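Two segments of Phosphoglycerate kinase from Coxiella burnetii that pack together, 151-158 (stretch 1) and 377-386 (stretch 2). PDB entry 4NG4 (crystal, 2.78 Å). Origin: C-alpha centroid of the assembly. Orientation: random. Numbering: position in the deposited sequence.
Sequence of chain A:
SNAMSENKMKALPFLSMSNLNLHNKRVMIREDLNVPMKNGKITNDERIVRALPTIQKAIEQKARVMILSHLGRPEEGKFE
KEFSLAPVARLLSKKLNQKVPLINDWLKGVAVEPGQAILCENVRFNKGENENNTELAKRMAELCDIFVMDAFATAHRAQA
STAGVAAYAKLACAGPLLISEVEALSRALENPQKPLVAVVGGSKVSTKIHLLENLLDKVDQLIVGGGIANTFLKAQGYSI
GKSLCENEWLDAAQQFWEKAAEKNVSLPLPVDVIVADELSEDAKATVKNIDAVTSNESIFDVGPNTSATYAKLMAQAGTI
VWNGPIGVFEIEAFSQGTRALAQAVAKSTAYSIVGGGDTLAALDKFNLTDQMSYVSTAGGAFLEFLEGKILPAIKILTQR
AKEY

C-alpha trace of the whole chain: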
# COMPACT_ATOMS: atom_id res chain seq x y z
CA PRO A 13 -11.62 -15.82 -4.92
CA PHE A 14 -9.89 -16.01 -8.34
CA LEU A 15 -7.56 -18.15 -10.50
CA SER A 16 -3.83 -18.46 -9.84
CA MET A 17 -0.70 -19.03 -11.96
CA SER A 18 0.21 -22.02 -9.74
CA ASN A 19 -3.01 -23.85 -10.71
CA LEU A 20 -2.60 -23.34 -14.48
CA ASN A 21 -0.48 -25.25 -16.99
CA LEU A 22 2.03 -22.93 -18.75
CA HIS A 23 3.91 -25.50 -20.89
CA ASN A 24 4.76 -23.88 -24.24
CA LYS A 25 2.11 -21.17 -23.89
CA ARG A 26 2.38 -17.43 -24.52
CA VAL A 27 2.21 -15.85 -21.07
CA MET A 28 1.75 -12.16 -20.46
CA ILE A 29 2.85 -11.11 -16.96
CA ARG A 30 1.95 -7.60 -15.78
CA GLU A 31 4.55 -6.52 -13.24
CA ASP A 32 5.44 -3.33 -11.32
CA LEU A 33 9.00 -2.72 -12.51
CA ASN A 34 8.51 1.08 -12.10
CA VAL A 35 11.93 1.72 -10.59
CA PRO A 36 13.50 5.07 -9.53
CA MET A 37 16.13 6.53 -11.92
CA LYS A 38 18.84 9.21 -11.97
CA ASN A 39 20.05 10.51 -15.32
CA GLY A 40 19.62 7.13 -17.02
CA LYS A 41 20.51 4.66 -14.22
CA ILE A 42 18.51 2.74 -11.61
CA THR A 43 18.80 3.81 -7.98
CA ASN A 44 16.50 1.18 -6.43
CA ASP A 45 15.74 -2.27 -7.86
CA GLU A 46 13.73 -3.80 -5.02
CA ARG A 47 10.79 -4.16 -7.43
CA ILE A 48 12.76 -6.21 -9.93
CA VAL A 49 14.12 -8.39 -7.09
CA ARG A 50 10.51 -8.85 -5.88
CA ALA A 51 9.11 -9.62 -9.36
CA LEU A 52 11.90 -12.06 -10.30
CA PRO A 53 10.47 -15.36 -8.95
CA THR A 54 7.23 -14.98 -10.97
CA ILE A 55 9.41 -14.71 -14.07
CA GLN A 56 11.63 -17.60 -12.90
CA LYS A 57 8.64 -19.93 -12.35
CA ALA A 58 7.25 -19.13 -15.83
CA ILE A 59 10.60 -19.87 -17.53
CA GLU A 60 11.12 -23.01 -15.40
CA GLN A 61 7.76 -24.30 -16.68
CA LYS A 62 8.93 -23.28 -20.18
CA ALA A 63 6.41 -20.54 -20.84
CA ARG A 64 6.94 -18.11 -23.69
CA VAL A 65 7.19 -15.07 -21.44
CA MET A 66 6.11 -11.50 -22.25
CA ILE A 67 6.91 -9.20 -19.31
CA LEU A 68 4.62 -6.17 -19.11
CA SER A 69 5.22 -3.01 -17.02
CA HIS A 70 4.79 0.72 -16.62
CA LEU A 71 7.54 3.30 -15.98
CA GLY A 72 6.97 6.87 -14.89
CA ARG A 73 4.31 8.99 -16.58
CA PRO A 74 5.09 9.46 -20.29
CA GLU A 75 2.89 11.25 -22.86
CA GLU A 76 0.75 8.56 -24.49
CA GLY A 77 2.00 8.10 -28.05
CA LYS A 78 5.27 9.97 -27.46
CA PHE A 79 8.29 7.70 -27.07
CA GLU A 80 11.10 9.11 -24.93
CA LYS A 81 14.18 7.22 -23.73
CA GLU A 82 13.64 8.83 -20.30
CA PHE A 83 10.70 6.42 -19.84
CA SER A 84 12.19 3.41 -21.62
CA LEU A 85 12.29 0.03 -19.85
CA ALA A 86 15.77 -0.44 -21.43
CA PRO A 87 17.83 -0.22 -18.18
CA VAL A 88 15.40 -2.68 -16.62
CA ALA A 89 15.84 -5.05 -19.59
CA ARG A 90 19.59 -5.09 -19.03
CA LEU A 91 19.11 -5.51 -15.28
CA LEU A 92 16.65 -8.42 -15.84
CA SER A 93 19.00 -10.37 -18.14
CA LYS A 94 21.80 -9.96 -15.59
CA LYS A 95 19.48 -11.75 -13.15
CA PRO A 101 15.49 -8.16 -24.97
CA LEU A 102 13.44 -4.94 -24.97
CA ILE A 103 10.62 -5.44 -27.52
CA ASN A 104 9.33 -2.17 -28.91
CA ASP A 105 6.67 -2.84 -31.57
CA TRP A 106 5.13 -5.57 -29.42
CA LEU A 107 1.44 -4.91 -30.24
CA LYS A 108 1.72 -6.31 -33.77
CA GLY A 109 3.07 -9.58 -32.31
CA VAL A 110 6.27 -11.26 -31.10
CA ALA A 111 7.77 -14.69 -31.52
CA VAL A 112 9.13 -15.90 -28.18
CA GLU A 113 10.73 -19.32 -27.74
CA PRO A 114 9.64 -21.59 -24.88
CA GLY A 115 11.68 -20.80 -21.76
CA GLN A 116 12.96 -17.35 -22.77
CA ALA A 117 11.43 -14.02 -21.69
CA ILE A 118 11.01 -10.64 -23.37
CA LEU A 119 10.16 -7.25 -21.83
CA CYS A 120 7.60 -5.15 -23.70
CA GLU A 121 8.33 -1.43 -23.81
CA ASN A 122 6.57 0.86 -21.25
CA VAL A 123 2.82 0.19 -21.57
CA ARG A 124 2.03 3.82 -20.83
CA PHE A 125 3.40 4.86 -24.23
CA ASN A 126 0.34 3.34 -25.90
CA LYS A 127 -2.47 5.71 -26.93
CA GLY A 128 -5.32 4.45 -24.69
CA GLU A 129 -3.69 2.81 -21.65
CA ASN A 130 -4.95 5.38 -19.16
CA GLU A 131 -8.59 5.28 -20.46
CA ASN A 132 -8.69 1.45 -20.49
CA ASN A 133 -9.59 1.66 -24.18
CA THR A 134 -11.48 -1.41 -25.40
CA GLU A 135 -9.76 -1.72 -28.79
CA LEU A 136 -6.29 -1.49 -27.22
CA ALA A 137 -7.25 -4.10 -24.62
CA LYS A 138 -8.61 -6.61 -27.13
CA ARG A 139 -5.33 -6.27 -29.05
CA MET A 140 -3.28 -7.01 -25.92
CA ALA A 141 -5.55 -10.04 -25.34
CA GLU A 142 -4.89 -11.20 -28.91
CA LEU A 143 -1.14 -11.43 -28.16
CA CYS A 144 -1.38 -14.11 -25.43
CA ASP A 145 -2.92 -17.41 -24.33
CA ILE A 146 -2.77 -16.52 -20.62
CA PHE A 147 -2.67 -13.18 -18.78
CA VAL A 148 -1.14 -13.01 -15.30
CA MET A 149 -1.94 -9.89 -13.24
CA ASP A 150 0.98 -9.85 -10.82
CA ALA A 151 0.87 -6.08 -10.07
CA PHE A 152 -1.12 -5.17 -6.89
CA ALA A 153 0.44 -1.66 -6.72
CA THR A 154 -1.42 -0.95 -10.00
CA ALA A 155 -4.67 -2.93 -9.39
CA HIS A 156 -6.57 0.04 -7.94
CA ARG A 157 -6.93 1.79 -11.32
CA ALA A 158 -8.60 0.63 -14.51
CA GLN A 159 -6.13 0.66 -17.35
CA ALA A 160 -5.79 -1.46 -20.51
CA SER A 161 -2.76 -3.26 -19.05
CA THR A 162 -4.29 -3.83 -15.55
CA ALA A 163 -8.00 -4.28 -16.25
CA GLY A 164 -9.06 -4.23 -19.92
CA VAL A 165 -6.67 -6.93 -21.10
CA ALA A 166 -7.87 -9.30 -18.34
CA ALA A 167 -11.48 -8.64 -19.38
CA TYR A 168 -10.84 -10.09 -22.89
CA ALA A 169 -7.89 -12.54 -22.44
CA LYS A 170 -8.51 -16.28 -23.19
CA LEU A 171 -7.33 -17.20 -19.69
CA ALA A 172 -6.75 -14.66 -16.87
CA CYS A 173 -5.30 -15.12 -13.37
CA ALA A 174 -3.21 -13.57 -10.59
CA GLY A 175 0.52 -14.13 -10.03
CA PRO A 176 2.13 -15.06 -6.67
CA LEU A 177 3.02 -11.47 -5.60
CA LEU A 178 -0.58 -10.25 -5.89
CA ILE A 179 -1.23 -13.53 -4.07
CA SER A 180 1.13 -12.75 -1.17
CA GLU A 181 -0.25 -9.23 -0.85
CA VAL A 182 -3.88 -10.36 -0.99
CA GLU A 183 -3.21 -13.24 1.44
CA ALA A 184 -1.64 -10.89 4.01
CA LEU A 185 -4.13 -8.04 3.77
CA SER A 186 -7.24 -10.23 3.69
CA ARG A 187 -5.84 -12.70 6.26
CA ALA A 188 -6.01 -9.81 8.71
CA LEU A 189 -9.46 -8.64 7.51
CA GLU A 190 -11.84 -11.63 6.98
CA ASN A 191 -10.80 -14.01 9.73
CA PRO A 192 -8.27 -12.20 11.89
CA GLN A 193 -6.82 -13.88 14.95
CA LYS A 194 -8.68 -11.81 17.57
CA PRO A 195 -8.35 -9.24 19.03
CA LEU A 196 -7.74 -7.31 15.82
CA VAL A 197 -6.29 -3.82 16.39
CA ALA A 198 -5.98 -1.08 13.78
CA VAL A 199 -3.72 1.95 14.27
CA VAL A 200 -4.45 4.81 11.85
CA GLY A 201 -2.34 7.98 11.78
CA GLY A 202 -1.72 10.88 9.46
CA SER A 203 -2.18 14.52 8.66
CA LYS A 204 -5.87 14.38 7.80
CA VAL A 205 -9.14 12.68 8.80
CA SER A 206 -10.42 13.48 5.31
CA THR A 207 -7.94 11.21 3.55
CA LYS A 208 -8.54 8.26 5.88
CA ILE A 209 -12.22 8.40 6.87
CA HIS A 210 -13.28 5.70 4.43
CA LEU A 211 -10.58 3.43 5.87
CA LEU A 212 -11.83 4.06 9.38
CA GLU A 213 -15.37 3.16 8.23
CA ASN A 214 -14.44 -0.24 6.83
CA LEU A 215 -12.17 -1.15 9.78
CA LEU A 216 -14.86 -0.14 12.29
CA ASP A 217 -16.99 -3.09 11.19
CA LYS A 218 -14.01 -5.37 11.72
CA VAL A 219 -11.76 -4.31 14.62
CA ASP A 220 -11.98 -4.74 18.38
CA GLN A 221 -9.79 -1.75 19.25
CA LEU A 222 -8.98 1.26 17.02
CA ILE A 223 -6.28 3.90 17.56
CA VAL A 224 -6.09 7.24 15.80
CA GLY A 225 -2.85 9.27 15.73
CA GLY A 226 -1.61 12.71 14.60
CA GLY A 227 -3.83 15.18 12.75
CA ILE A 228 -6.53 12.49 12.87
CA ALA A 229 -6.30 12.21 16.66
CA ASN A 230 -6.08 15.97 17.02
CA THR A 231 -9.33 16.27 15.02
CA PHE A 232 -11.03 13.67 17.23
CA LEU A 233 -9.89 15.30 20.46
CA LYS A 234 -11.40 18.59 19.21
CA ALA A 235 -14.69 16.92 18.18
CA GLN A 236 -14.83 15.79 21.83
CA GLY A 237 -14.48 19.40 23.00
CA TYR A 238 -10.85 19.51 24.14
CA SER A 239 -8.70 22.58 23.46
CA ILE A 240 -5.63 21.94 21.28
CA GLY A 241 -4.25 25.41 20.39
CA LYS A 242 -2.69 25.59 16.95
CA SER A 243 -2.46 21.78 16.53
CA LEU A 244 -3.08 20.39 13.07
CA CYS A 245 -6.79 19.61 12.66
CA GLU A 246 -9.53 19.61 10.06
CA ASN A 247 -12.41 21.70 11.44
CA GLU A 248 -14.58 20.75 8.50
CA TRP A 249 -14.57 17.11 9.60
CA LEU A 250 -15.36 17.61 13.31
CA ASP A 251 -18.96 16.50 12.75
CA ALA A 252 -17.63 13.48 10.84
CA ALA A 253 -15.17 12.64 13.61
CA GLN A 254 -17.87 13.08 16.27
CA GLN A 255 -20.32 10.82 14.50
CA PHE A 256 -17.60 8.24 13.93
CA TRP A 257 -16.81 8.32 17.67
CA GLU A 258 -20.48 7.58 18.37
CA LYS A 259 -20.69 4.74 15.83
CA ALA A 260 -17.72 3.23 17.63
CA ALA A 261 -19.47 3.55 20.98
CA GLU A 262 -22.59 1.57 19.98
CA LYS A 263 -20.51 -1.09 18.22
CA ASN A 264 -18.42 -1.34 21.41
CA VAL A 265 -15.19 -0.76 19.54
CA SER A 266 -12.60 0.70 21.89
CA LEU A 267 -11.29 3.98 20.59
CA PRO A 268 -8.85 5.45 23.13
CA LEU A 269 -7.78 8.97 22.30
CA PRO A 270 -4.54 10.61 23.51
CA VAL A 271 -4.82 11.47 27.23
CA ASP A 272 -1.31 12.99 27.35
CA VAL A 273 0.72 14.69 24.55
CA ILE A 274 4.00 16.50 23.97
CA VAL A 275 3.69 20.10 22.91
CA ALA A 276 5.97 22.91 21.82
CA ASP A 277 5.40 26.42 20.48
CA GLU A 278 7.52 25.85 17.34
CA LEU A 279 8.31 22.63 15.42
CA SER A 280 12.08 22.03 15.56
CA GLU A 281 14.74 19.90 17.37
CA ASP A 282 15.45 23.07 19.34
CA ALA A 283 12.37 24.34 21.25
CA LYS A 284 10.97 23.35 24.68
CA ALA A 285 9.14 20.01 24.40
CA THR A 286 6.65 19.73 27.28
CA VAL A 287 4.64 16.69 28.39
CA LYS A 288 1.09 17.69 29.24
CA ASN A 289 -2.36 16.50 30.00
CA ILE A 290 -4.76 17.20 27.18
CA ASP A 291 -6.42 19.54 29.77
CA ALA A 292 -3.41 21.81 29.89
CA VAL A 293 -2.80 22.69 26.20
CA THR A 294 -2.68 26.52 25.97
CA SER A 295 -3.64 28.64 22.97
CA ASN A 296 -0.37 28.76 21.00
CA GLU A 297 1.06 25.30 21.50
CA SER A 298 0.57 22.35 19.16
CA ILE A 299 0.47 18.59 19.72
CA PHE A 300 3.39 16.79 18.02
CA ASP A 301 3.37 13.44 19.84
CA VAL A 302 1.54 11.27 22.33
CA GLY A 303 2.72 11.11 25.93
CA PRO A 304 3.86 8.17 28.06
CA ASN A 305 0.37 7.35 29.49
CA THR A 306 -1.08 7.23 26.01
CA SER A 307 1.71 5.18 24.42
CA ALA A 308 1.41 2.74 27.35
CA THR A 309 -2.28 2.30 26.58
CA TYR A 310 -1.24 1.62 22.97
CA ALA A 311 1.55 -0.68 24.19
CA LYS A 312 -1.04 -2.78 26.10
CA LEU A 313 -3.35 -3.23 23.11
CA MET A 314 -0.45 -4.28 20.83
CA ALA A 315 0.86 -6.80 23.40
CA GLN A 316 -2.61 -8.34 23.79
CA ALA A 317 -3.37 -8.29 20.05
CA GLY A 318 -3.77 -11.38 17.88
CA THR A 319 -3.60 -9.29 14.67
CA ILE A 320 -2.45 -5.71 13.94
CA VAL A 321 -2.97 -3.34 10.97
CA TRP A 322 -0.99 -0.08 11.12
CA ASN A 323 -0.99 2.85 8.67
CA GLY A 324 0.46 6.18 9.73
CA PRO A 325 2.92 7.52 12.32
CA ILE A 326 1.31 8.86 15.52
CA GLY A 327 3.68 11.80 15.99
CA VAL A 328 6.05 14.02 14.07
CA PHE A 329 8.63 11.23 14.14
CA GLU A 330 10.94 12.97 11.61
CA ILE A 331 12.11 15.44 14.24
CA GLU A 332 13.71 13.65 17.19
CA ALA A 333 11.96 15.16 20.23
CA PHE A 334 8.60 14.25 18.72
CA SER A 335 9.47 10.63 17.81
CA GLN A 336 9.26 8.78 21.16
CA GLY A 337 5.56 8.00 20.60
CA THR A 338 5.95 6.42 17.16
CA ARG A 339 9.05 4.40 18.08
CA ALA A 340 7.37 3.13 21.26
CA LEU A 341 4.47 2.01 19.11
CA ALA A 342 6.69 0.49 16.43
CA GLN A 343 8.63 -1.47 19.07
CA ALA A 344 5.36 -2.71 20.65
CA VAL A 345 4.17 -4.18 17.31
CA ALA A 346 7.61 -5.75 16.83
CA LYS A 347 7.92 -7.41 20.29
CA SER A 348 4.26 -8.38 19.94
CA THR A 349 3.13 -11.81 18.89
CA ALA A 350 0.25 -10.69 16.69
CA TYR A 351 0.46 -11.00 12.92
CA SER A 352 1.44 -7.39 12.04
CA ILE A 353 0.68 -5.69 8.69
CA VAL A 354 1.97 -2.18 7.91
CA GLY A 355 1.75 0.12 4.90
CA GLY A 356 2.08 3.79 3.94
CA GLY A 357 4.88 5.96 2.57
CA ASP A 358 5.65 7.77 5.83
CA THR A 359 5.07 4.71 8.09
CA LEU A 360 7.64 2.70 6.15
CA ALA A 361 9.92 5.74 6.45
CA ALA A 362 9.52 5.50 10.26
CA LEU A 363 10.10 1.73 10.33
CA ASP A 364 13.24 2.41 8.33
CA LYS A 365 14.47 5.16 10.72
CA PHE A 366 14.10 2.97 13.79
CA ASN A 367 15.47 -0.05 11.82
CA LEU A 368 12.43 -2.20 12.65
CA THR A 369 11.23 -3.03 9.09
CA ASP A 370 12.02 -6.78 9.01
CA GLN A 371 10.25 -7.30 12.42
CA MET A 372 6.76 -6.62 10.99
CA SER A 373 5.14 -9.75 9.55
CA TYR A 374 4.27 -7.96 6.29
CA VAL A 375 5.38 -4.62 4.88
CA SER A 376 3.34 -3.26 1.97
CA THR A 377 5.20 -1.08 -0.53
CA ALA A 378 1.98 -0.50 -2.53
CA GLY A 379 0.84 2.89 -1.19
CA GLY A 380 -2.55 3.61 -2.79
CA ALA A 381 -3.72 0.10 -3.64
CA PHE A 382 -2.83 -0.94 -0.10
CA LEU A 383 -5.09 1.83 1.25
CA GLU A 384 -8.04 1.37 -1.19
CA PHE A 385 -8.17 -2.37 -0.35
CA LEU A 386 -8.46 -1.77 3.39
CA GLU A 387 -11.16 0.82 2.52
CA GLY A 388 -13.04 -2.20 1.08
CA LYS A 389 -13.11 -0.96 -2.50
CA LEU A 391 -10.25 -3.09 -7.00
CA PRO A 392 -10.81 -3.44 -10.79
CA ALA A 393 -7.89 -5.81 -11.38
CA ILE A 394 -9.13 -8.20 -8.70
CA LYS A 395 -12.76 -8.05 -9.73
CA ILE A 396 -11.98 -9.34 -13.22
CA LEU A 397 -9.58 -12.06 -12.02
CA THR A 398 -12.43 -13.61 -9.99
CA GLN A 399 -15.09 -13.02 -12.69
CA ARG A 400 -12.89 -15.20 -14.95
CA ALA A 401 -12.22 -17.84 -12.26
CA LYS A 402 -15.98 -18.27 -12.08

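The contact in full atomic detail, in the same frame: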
# COMPACT_ATOMS: atom_id res chain seq x y z
N ALA A 151 0.52 -7.48 -10.36
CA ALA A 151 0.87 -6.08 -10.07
C ALA A 151 -0.12 -5.33 -9.13
O ALA A 151 -0.80 -4.38 -9.55
CB ALA A 151 1.03 -5.32 -11.38
N PHE A 152 -0.18 -5.75 -7.86
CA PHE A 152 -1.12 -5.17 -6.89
C PHE A 152 -0.98 -3.64 -6.74
O PHE A 152 -1.98 -2.95 -6.54
CB PHE A 152 -0.98 -5.85 -5.52
CG PHE A 152 -1.99 -5.38 -4.50
CD1 PHE A 152 -3.23 -6.00 -4.41
CD2 PHE A 152 -1.71 -4.34 -3.64
CE1 PHE A 152 -4.18 -5.58 -3.48
CE2 PHE A 152 -2.64 -3.92 -2.70
CZ PHE A 152 -3.88 -4.54 -2.62
N ALA A 153 0.24 -3.12 -6.82
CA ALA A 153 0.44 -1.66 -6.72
C ALA A 153 -0.26 -0.86 -7.83
O ALA A 153 -0.36 0.36 -7.74
CB ALA A 153 1.92 -1.33 -6.72
N THR A 154 -0.72 -1.56 -8.87
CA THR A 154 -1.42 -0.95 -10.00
C THR A 154 -2.91 -1.32 -10.07
O THR A 154 -3.67 -0.68 -10.80
CB THR A 154 -0.72 -1.36 -11.34
OG1 THR A 154 -0.92 -2.76 -11.60
CG2 THR A 154 0.78 -1.11 -11.26
N ALA A 155 -3.32 -2.34 -9.30
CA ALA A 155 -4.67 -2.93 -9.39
C ALA A 155 -5.84 -2.00 -9.06
O ALA A 155 -7.00 -2.35 -9.38
CB ALA A 155 -4.76 -4.15 -8.49
N HIS A 156 -5.54 -0.87 -8.42
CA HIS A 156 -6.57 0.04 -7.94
C HIS A 156 -7.07 1.03 -8.99
O HIS A 156 -7.97 1.83 -8.72
CB HIS A 156 -6.10 0.75 -6.66
CG HIS A 156 -5.01 1.76 -6.87
ND1 HIS A 156 -3.84 1.46 -7.55
CD2 HIS A 156 -4.89 3.04 -6.45
CE1 HIS A 156 -3.06 2.53 -7.56
NE2 HIS A 156 -3.67 3.50 -6.90
N ARG A 157 -6.49 0.97 -10.19
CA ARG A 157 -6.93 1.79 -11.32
C ARG A 157 -7.20 0.93 -12.53
O ARG A 157 -6.55 -0.10 -12.74
CB ARG A 157 -5.87 2.84 -11.68
CG ARG A 157 -5.57 3.81 -10.55
CD ARG A 157 -6.76 4.75 -10.28
NE ARG A 157 -6.79 5.19 -8.89
CZ ARG A 157 -5.83 5.92 -8.31
NH1 ARG A 157 -4.75 6.31 -8.99
NH2 ARG A 157 -5.96 6.27 -7.03
N ALA A 158 -8.15 1.38 -13.34
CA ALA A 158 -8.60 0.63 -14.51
C ALA A 158 -7.84 1.15 -15.70
O ALA A 158 -8.02 2.30 -16.12
CB ALA A 158 -10.09 0.81 -14.72
N THR A 377 4.52 -2.17 0.17
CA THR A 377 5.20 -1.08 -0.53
C THR A 377 4.26 -0.48 -1.59
O THR A 377 4.68 0.33 -2.41
CB THR A 377 6.51 -1.59 -1.16
OG1 THR A 377 6.23 -2.74 -1.97
CG2 THR A 377 7.52 -1.98 -0.08
N ALA A 378 2.98 -0.83 -1.51
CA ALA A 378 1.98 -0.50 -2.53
C ALA A 378 1.41 0.93 -2.48
O ALA A 378 1.00 1.46 -3.51
CB ALA A 378 0.84 -1.51 -2.49
N GLY A 379 1.36 1.54 -1.30
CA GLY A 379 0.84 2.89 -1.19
C GLY A 379 -0.67 2.98 -1.35
O GLY A 379 -1.42 2.73 -0.41
N GLY A 380 -1.13 3.34 -2.55
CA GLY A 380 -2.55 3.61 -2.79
C GLY A 380 -3.44 2.38 -2.86
O GLY A 380 -4.56 2.39 -2.34
N ALA A 381 -2.96 1.34 -3.52
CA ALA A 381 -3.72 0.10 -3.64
C ALA A 381 -3.83 -0.56 -2.29
O ALA A 381 -4.85 -1.13 -1.96
CB ALA A 381 -3.09 -0.83 -4.64
N PHE A 382 -2.78 -0.45 -1.48
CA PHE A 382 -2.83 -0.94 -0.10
C PHE A 382 -4.00 -0.30 0.64
O PHE A 382 -4.82 -0.98 1.25
CB PHE A 382 -1.52 -0.65 0.64
CG PHE A 382 -1.59 -0.86 2.12
CD1 PHE A 382 -1.38 -2.12 2.66
CD2 PHE A 382 -1.86 0.20 2.97
CE1 PHE A 382 -1.45 -2.32 4.04
CE2 PHE A 382 -1.95 0.01 4.34
CZ PHE A 382 -1.74 -1.25 4.88
N LEU A 383 -4.07 1.03 0.56
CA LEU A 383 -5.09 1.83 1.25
C LEU A 383 -6.49 1.55 0.71
O LEU A 383 -7.36 1.22 1.50
CB LEU A 383 -4.77 3.33 1.16
CG LEU A 383 -3.52 3.74 1.98
CD1 LEU A 383 -2.85 5.08 1.53
CD2 LEU A 383 -3.85 3.77 3.48
N GLU A 384 -6.71 1.65 -0.60
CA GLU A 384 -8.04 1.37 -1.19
C GLU A 384 -8.61 -0.02 -0.85
O GLU A 384 -9.84 -0.18 -0.78
CB GLU A 384 -8.05 1.59 -2.71
CG GLU A 384 -7.92 3.07 -3.10
CD GLU A 384 -8.34 3.39 -4.52
OE1 GLU A 384 -8.47 2.46 -5.35
OE2 GLU A 384 -8.53 4.59 -4.80
N PHE A 385 -7.73 -1.00 -0.66
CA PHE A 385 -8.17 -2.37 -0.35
C PHE A 385 -8.73 -2.43 1.07
O PHE A 385 -9.81 -2.98 1.29
CB PHE A 385 -7.02 -3.37 -0.51
CG PHE A 385 -7.46 -4.80 -0.44
CD1 PHE A 385 -7.95 -5.45 -1.57
CD2 PHE A 385 -7.41 -5.49 0.76
CE1 PHE A 385 -8.36 -6.76 -1.51
CE2 PHE A 385 -7.81 -6.81 0.82
CZ PHE A 385 -8.29 -7.44 -0.31
N LEU A 386 -7.99 -1.85 2.01
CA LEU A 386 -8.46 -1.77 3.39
C LEU A 386 -9.71 -0.88 3.54
O LEU A 386 -10.46 -1.04 4.51
CB LEU A 386 -7.33 -1.25 4.29
CG LEU A 386 -6.06 -2.08 4.41
CD1 LEU A 386 -5.11 -1.46 5.43
CD2 LEU A 386 -6.39 -3.52 4.79

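Stretch 1 runs without regular helix or strand against the start of a helix in stretch 2, which begins at Gly-380 with Gly-379 at the N-cap position. The two backbones approach closely at two points: the CA atoms of Ala-153 and Ala-378 lie 4.6 Å apart, and those of His-156 and Ala-381 5.2 Å. Both stretch 2 residues at these points are alanines whose CA-to-CB bonds point toward stretch 1. No hydrogen bond crosses the contact, which buries 409 Å² in total and rests on apolar packing and one long salt bridge.

Ala-151 does not touch stretch 2 but helps to shape the loop, since Ala-151 O accepts hydrogen bonds from both Thr-154 N, at 2.9 Å, and Thr-154 OG1, at 2.6 Å. Phe-152 then supplies the largest area covered on stretch 1. Its CA-to-CB bond points sideways, yet with chi1 in the t rotamer the ring reaches stretch 2. Phe-152 CD2 lies 4.0 Å from Ala-378 CB, Phe-152 CE2 3.7 Å from Ala-381 CB, and Phe-152 CZ 4.0 Å from Phe-385 CB, so one ring spans the loop residue Ala-378 and about one turn of the helix, from Ala-381 to Phe-385. The edge of this ring is directed toward the face of Phe-385 in an offset edge-to-face pair, with centroids 6.0 Å apart and planes at 67°. The backbone also takes part: Phe-152 O sits 3.1 Å from Ala-381 CB, a tight contact, while the same oxygen accepts a hydrogen bond from Ala-155 N at 3.1 Å.

Ala-153 continues the apolar surface, its CB 4.4 Å from Ala-378 CB and its CA 4.2 Å from Ala-381 CB. Thr-154 points away and opens a type I turn that ends at Arg-157; the turn carries a weak hydrogen bond from Arg-157 N to Thr-154 O, 3.3 Å long.

Beyond Ala-155, His-156 points toward the helix and lays one face of its imidazole over the backbone of Gly-380 and Ala-381, with His-156 CD2 3.9 Å from Gly-380 C. The absence of a side chain at Gly-380 matters here, because an ideal CB would fall 3.1 Å from His-156 NE2. Glu-384 OE1 approaches the edge of the ring and comes within 3.2 Å of His-156 CB. It also lies 3.5 Å from His-156 O, but both atoms are acceptors and no hydrogen bond joins them.

Arg-157 closes the contact. Its CA-to-CB bond points sideways, but the side chain, bent by chi1 and chi2 both in m, brings its guanidinium nearer, and Arg-157 NH2 forms a long salt bridge with Glu-384 OE2 at 3.8 Å, the carboxylate oxygen lying near the guanidinium plane.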